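Local coordinates for protein PTS system, cellobiose-specific IIA component (Bacillus anthracis, PDB 3K1S) that probably relays a phosphoryl group to its partner IIB component during the uptake and phosphorylation of cellobiose by the bacterial phosphotransferase system, at residues 46-51 with 90-95; 31-34 with 40-43. All blocks are in the same frame, centred on the assembly; numbering follows the deposited sequence.

Contact 1. Residues 46-51 with 90-95. With NA (sodium ion), chain K.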
ATOM      1  N   VAL A  46      15.396  10.839  -4.993  1.00 26.22           N
ATOM      2  CA  VAL A  46      15.098  12.251  -5.222  1.00 26.13           C
ATOM      3  C   VAL A  46      14.059  12.388  -6.333  1.00 25.91           C
ATOM      4  O   VAL A  46      13.110  13.165  -6.216  1.00 26.62           O
ATOM      5  CB  VAL A  46      16.373  13.066  -5.577  1.00 28.79           C
ATOM      6  CG1 VAL A  46      16.003  14.436  -6.142  1.00 27.49           C
ATOM      7  CG2 VAL A  46      17.281  13.218  -4.355  1.00 24.61           C
ATOM      8  N   LYS A  47      14.235  11.623  -7.406  1.00 25.82           N
ATOM      9  CA  LYS A  47      13.313  11.673  -8.535  1.00 24.39           C
ATOM     10  C   LYS A  47      11.956  11.088  -8.168  1.00 22.77           C
ATOM     11  O   LYS A  47      10.924  11.580  -8.617  1.00 21.98           O
ATOM     12  CB  LYS A  47      13.906  10.974  -9.756  1.00 25.58           C
ATOM     13  CG  LYS A  47      15.016  11.776 -10.413  1.00 27.29           C
ATOM     14  CD  LYS A  47      15.727  10.959 -11.468  1.00 32.96           C
ATOM     15  CE  LYS A  47      16.974  11.671 -11.958  1.00 34.12           C
ATOM     16  NZ  LYS A  47      17.528  10.965 -13.150  1.00 47.27           N
ATOM     17  N   ALA A  48      11.967  10.049  -7.339  1.00 21.30           N
ATOM     18  CA  ALA A  48      10.740   9.494  -6.798  1.00 22.74           C
ATOM     19  C   ALA A  48       9.952  10.599  -6.111  1.00 23.04           C
ATOM     20  O   ALA A  48       8.784  10.823  -6.428  1.00 26.58           O
ATOM     21  CB  ALA A  48      11.046   8.365  -5.829  1.00 20.17           C
ATOM     22  N   LYS A  49      10.611  11.304  -5.192  1.00 24.88           N
ATOM     23  CA  LYS A  49       9.993  12.389  -4.442  1.00 25.08           C
ATOM     24  C   LYS A  49       9.390  13.436  -5.369  1.00 24.76           C
ATOM     25  O   LYS A  49       8.242  13.857  -5.175  1.00 24.97           O
ATOM     26  CB  LYS A  49      11.007  13.037  -3.486  1.00 26.14           C
ATOM     27  CG  LYS A  49      10.476  14.233  -2.684  1.00 30.68           C
ATOM     28  CD  LYS A  49       9.036  14.029  -2.182  1.00 48.43           C
ATOM     29  CE  LYS A  49       8.951  13.061  -1.007  1.00 52.26           C
ATOM     30  NZ  LYS A  49       7.536  12.789  -0.627  1.00 56.85           N
ATOM     31  N   GLU A  50      10.166  13.845  -6.369  1.00 23.70           N
ATOM     32  CA  GLU A  50       9.723  14.842  -7.339  0.50 24.83           C
ATOM     33  C   GLU A  50       8.448  14.403  -8.054  1.00 25.59           C
ATOM     34  O   GLU A  50       7.544  15.207  -8.269  1.00 27.66           O
ATOM     35  CB  GLU A  50      10.831  15.134  -8.354  0.50 26.36           C
ATOM     36  CG  GLU A  50      11.988  15.934  -7.786  0.50 25.46           C
ATOM     37  CD  GLU A  50      11.557  17.299  -7.304  0.50 29.88           C
ATOM     38  OE1 GLU A  50      10.442  17.727  -7.667  0.50 32.20           O
ATOM     39  OE2 GLU A  50      12.331  17.948  -6.567  0.50 38.69           O
ATOM     40  N   ALA A  51       8.381  13.120  -8.413  1.00 25.71           N
ATOM     41  CA  ALA A  51       7.231  12.568  -9.129  1.00 25.89           C
ATOM     42  C   ALA A  51       5.970  12.530  -8.257  1.00 26.94           C
ATOM     43  O   ALA A  51       4.866  12.775  -8.747  1.00 26.59           O
ATOM     44  CB  ALA A  51       7.560  11.173  -9.681  1.00 24.03           C
ATOM     45  N   THR A  90       3.730   4.861  -0.330  1.00 21.92           N
ATOM     46  CA  THR A  90       4.101   3.743   0.537  1.00 22.25           C
ATOM     47  C   THR A  90       5.374   3.058   0.052  1.00 21.94           C
ATOM     48  O   THR A  90       6.263   2.768   0.850  1.00 23.73           O
ATOM     49  CB  THR A  90       2.947   2.726   0.683  1.00 21.50           C
ATOM     50  OG1 THR A  90       1.881   3.338   1.417  1.00 23.40           O
ATOM     51  CG2 THR A  90       3.407   1.475   1.426  1.00 20.91           C
ATOM     52  N   VAL A  91       5.460   2.813  -1.253  1.00 21.48           N
ATOM     53  CA  VAL A  91       6.628   2.152  -1.842  1.00 21.96           C
ATOM     54  C   VAL A  91       7.902   2.990  -1.677  1.00 22.40           C
ATOM     55  O   VAL A  91       8.950   2.461  -1.323  1.00 22.34           O
ATOM     56  CB  VAL A  91       6.386   1.776  -3.328  1.00 22.77           C
ATOM     57  CG1 VAL A  91       7.635   1.188  -3.958  1.00 22.45           C
ATOM     58  CG2 VAL A  91       5.230   0.779  -3.437  1.00 21.20           C
ATOM     59  N   LYS A  92       7.808   4.292  -1.929  1.00 22.09           N
ATOM     60  CA  LYS A  92       8.936   5.186  -1.723  1.00 23.68           C
ATOM     61  C   LYS A  92       9.403   5.147  -0.266  1.00 25.89           C
ATOM     62  O   LYS A  92      10.600   5.017   0.008  1.00 27.16           O
ATOM     63  CB  LYS A  92       8.582   6.617  -2.136  1.00 23.57           C
ATOM     64  CG  LYS A  92       9.711   7.618  -1.936  1.00 27.40           C
ATOM     65  CD  LYS A  92       9.239   9.034  -2.223  1.00 33.51           C
ATOM     66  CE  LYS A  92      10.225  10.062  -1.708  1.00 37.86           C
ATOM     67  NZ  LYS A  92      10.251  10.117  -0.218  1.00 48.59           N
ATOM     68  N   GLU A  93       8.450   5.247   0.659  1.00 25.24           N
ATOM     69  CA  GLU A  93       8.754   5.268   2.085  1.00 26.93           C
ATOM     70  C   GLU A  93       9.456   3.991   2.543  1.00 27.14           C
ATOM     71  O   GLU A  93      10.370   4.042   3.364  1.00 30.00           O
ATOM     72  CB  GLU A  93       7.481   5.510   2.909  1.00 27.69           C
ATOM     73  CG  GLU A  93       7.738   5.723   4.397  1.00 31.86           C
ATOM     74  CD  GLU A  93       6.536   6.267   5.154  1.00 36.45           C
ATOM     75  OE1 GLU A  93       5.389   6.096   4.687  1.00 33.67           O
ATOM     76  OE2 GLU A  93       6.747   6.864   6.235  1.00 41.20           O
ATOM     77  N   LEU A  94       9.027   2.849   2.023  1.00 26.91           N
ATOM     78  CA  LEU A  94       9.639   1.582   2.421  1.00 27.68           C
ATOM     79  C   LEU A  94      10.942   1.292   1.674  1.00 27.57           C
ATOM     80  O   LEU A  94      11.870   0.705   2.240  1.00 28.12           O
ATOM     81  CB  LEU A  94       8.645   0.430   2.291  1.00 25.62           C
ATOM     82  CG  LEU A  94       7.441   0.552   3.236  1.00 27.98           C
ATOM     83  CD1 LEU A  94       6.427  -0.546   2.961  1.00 22.77           C
ATOM     84  CD2 LEU A  94       7.873   0.540   4.711  1.00 27.47           C
ATOM     85  N   ALA A  95      11.009   1.722   0.417  1.00 23.94           N
ATOM     86  CA  ALA A  95      12.216   1.565  -0.382  1.00 23.88           C
ATOM     87  C   ALA A  95      13.386   2.318   0.260  1.00 24.81           C
ATOM     88  O   ALA A  95      14.522   1.846   0.234  1.00 27.44           O
ATOM     89  CB  ALA A  95      11.977   2.036  -1.806  1.00 21.96           C
TER
HETATM   90 NA    NA K 108       8.913  18.801  -7.288  1.00 55.28          NA

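Contact 2. Residues 31-34 with 40-43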
ATOM      1  N   GLN A  31      16.607  -1.376  -6.406  1.00 24.55           N
ATOM      2  CA  GLN A  31      17.479  -2.243  -7.198  1.00 26.23           C
ATOM      3  C   GLN A  31      18.940  -1.764  -7.252  1.00 26.05           C
ATOM      4  O   GLN A  31      19.856  -2.583  -7.174  1.00 27.51           O
ATOM      5  CB  GLN A  31      16.920  -2.441  -8.613  1.00 24.22           C
ATOM      6  CG  GLN A  31      17.839  -3.242  -9.542  1.00 33.81           C
ATOM      7  CD  GLN A  31      17.869  -4.734  -9.215  1.00 46.46           C
ATOM      8  OE1 GLN A  31      16.913  -5.462  -9.494  1.00 55.51           O
ATOM      9  NE2 GLN A  31      18.973  -5.194  -8.632  1.00 37.43           N
ATOM     10  N   PHE A  32      19.150  -0.455  -7.408  1.00 25.29           N
ATOM     11  CA  PHE A  32      20.501   0.127  -7.360  1.00 26.71           C
ATOM     12  C   PHE A  32      21.198  -0.183  -6.032  1.00 27.57           C
ATOM     13  O   PHE A  32      22.320  -0.686  -6.016  1.00 28.42           O
ATOM     14  CB  PHE A  32      20.472   1.652  -7.563  1.00 25.66           C
ATOM     15  CG  PHE A  32      20.260   2.086  -8.990  1.00 27.58           C
ATOM     16  CD1 PHE A  32      20.971   1.500 -10.034  1.00 27.66           C
ATOM     17  CD2 PHE A  32      19.364   3.108  -9.285  1.00 26.44           C
ATOM     18  CE1 PHE A  32      20.780   1.912 -11.348  1.00 26.15           C
ATOM     19  CE2 PHE A  32      19.168   3.529 -10.594  1.00 25.19           C
ATOM     20  CZ  PHE A  32      19.876   2.930 -11.629  1.00 25.54           C
ATOM     21  N   ALA A  33      20.523   0.122  -4.927  1.00 27.99           N
ATOM     22  CA  ALA A  33      21.070  -0.098  -3.590  1.00 28.74           C
ATOM     23  C   ALA A  33      21.460  -1.561  -3.389  1.00 31.20           C
ATOM     24  O   ALA A  33      22.502  -1.864  -2.795  1.00 33.35           O
ATOM     25  CB  ALA A  33      20.069   0.346  -2.529  1.00 26.95           C
ATOM     26  N   LYS A  34      20.616  -2.456  -3.894  1.00 32.14           N
ATOM     27  CA  LYS A  34      20.847  -3.894  -3.822  1.00 34.34           C
ATOM     28  C   LYS A  34      22.160  -4.288  -4.502  1.00 35.05           C
ATOM     29  O   LYS A  34      22.782  -5.285  -4.132  1.00 35.77           O
ATOM     30  CB  LYS A  34      19.680  -4.642  -4.464  1.00 32.54           C
ATOM     31  CG  LYS A  34      19.600  -6.108  -4.072  1.00 41.91           C
ATOM     32  CD  LYS A  34      18.662  -6.897  -4.983  1.00 42.56           C
ATOM     33  CE  LYS A  34      17.207  -6.714  -4.600  1.00 33.19           C
ATOM     34  NZ  LYS A  34      16.368  -7.785  -5.196  1.00 38.80           N
ATOM     35  N   GLU A  40      23.489   6.239  -7.076  1.00 29.26           N
ATOM     36  CA  GLU A  40      22.431   6.109  -8.069  1.00 28.38           C
ATOM     37  C   GLU A  40      21.080   5.870  -7.384  1.00 27.61           C
ATOM     38  O   GLU A  40      20.040   6.338  -7.854  1.00 28.63           O
ATOM     39  CB  GLU A  40      22.750   4.973  -9.053  1.00 29.84           C
ATOM     40  CG  GLU A  40      23.922   5.250 -10.019  1.00 33.54           C
ATOM     41  CD  GLU A  40      25.310   4.927  -9.447  1.00 37.53           C
ATOM     42  OE1 GLU A  40      25.433   4.519  -8.268  1.00 36.94           O
ATOM     43  OE2 GLU A  40      26.297   5.080 -10.196  1.00 47.69           O
ATOM     44  N   ALA A  41      21.109   5.131  -6.277  1.00 26.79           N
ATOM     45  CA  ALA A  41      19.927   4.915  -5.444  1.00 27.30           C
ATOM     46  C   ALA A  41      19.456   6.226  -4.817  1.00 27.06           C
ATOM     47  O   ALA A  41      18.287   6.585  -4.923  1.00 26.86           O
ATOM     48  CB  ALA A  41      20.220   3.887  -4.361  1.00 27.65           C
ATOM     49  N   ASP A  42      20.371   6.940  -4.164  1.00 28.76           N
ATOM     50  CA  ASP A  42      20.036   8.230  -3.561  1.00 30.43           C
ATOM     51  C   ASP A  42      19.388   9.180  -4.573  1.00 30.57           C
ATOM     52  O   ASP A  42      18.380   9.817  -4.267  1.00 29.52           O
ATOM     53  CB  ASP A  42      21.272   8.877  -2.919  1.00 30.80           C
ATOM     54  CG  ASP A  42      21.743   8.143  -1.665  1.00 33.85           C
ATOM     55  OD1 ASP A  42      20.997   7.293  -1.131  1.00 39.96           O
ATOM     56  OD2 ASP A  42      22.870   8.423  -1.206  1.00 42.42           O
ATOM     57  N   GLU A  43      19.961   9.260  -5.773  1.00 30.04           N
ATOM     58  CA  GLU A  43      19.430  10.142  -6.813  1.00 32.76           C
ATOM     59  C   GLU A  43      18.067   9.708  -7.356  1.00 30.44           C
ATOM     60  O   GLU A  43      17.232  10.559  -7.671  1.00 30.38           O
ATOM     61  CB  GLU A  43      20.425  10.318  -7.963  1.00 34.64           C
ATOM     62  CG  GLU A  43      20.048  11.458  -8.910  1.00 46.17           C
ATOM     63  CD  GLU A  43      21.125  11.773  -9.937  1.00 60.25           C
ATOM     64  OE1 GLU A  43      21.875  10.851 -10.333  1.00 66.03           O
ATOM     65  OE2 GLU A  43      21.214  12.949 -10.357  1.00 63.62           O
TER

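Contact 1. Residues 46-51 with 90-95
Lys92 reaches from helix 76-108 to Ala48 and Lys49 on helix 38-67, and the side chain of this one lysine makes every contact between 46-51 and 90-95. Its apolar part comes first. CG lies anti to the backbone N (chi1 179°) and the next two torsions are also extended, which carries the chain straight out across the gap between the helices; the nearest CA atoms, those of Ala48 and Lys92, are 6.9 Å apart. Along this path Lys92 CD passes the methyl of Ala48 at 4.1 Å from CB. Farther out, Lys92 CE packs 3.6 Å from Lys49 CB.

The polar ends meet differently. Lys49 folds at chi2 and chi3 (40° and 75°), and its outer part runs across Lys92 at about a right angle. Lys92 itself bends at chi4, leaving its NZ 3.3 Å from Lys49 CE. The two ammonium nitrogens, Lys49 NZ and Lys92 NZ, are 3.8 Å apart. Two like charges at this range would disfavour each other, and the closeness may lower the proton affinity of one of them. The buried surface is small, 141 Å², as expected when a single long side chain does the bridging.

Metal binding belongs to another side of helix 38-67. Glu50, whose CB points away from 90-95, is modelled with OE1 1.9 Å from a sodium ion, short for sodium and oxygen, so the details of this site are doubtful.

Helix 10-34 is the third partner in this bundle: Phe25 touches Ala48, and Met27 touches Val91. Met45 and Ile52 of helix 38-67 also pack on Lys92. Elsewhere on helix 76-108, Glu93 forms a salt bridge with Arg23 of the second subunit, and Leu94 packs on Leu94 of both other subunits, so the helix faces its own bundle and the trimer interface at once.

Contact 2. Residues 31-34 with 40-43
Phe32 turns one face of its ring to Glu40, and the CB of that glutamate sits over the ring centre. The evidence for a CH-pi contact is direct: Glu40 CB is 3.9 Å from the ring centroid and only 13° off the ring normal. With chi1 at -76°, Phe32 places CG anti to its own carbonyl carbon, directing the ring across to helix 38-67. Glu40 presents its CB to the ring, but bends at chi2 (85°), and its carboxylate leads away from 31-34. The two side chains cross at about a right angle. Beside the methylene contact, the ring carbon Phe32 CD2 lies 3.6 Å from the backbone oxygen Glu40 O.

Nearer the helix axes the packing is made by small groups. Ala41 CB approaches Phe32 CB at 3.9 Å and Ala33 CB at 4.0 Å, resting between these two consecutive residues. Small side chains here agree with the close backbones, Phe32 CA and Ala41 CA being 5.2 Å apart.

This is the turn end of a helical hairpin, where the last part of helix 10-34 meets the start of helix 38-67. Helix 76-108 flanks it, with Ile99 against Ala33 and Lys103 in a salt bridge to Asp42, while Lys34 forms salt bridges with Glu97 and Asp100 of the third subunit.

Overall arrangement
From the N terminus, helix 10-34 runs to the first turn, and contact 2 closes a short loop there by joining its end to the start of helix 38-67. The chain continues along that helix into 46-51, where contact 1 opens; it closes only after the second turn, midway along helix 76-108, with 38 residues between its segments. The two contacts follow in series, neither nesting nor crossing, and their centres lie about 12 Å apart. Helix 38-67 serves both. Together they tie all three helices into one bundle: contact 2 near one end, about 17 Å from the chain centre, and contact 1 nearer the middle, about 7 Å from it.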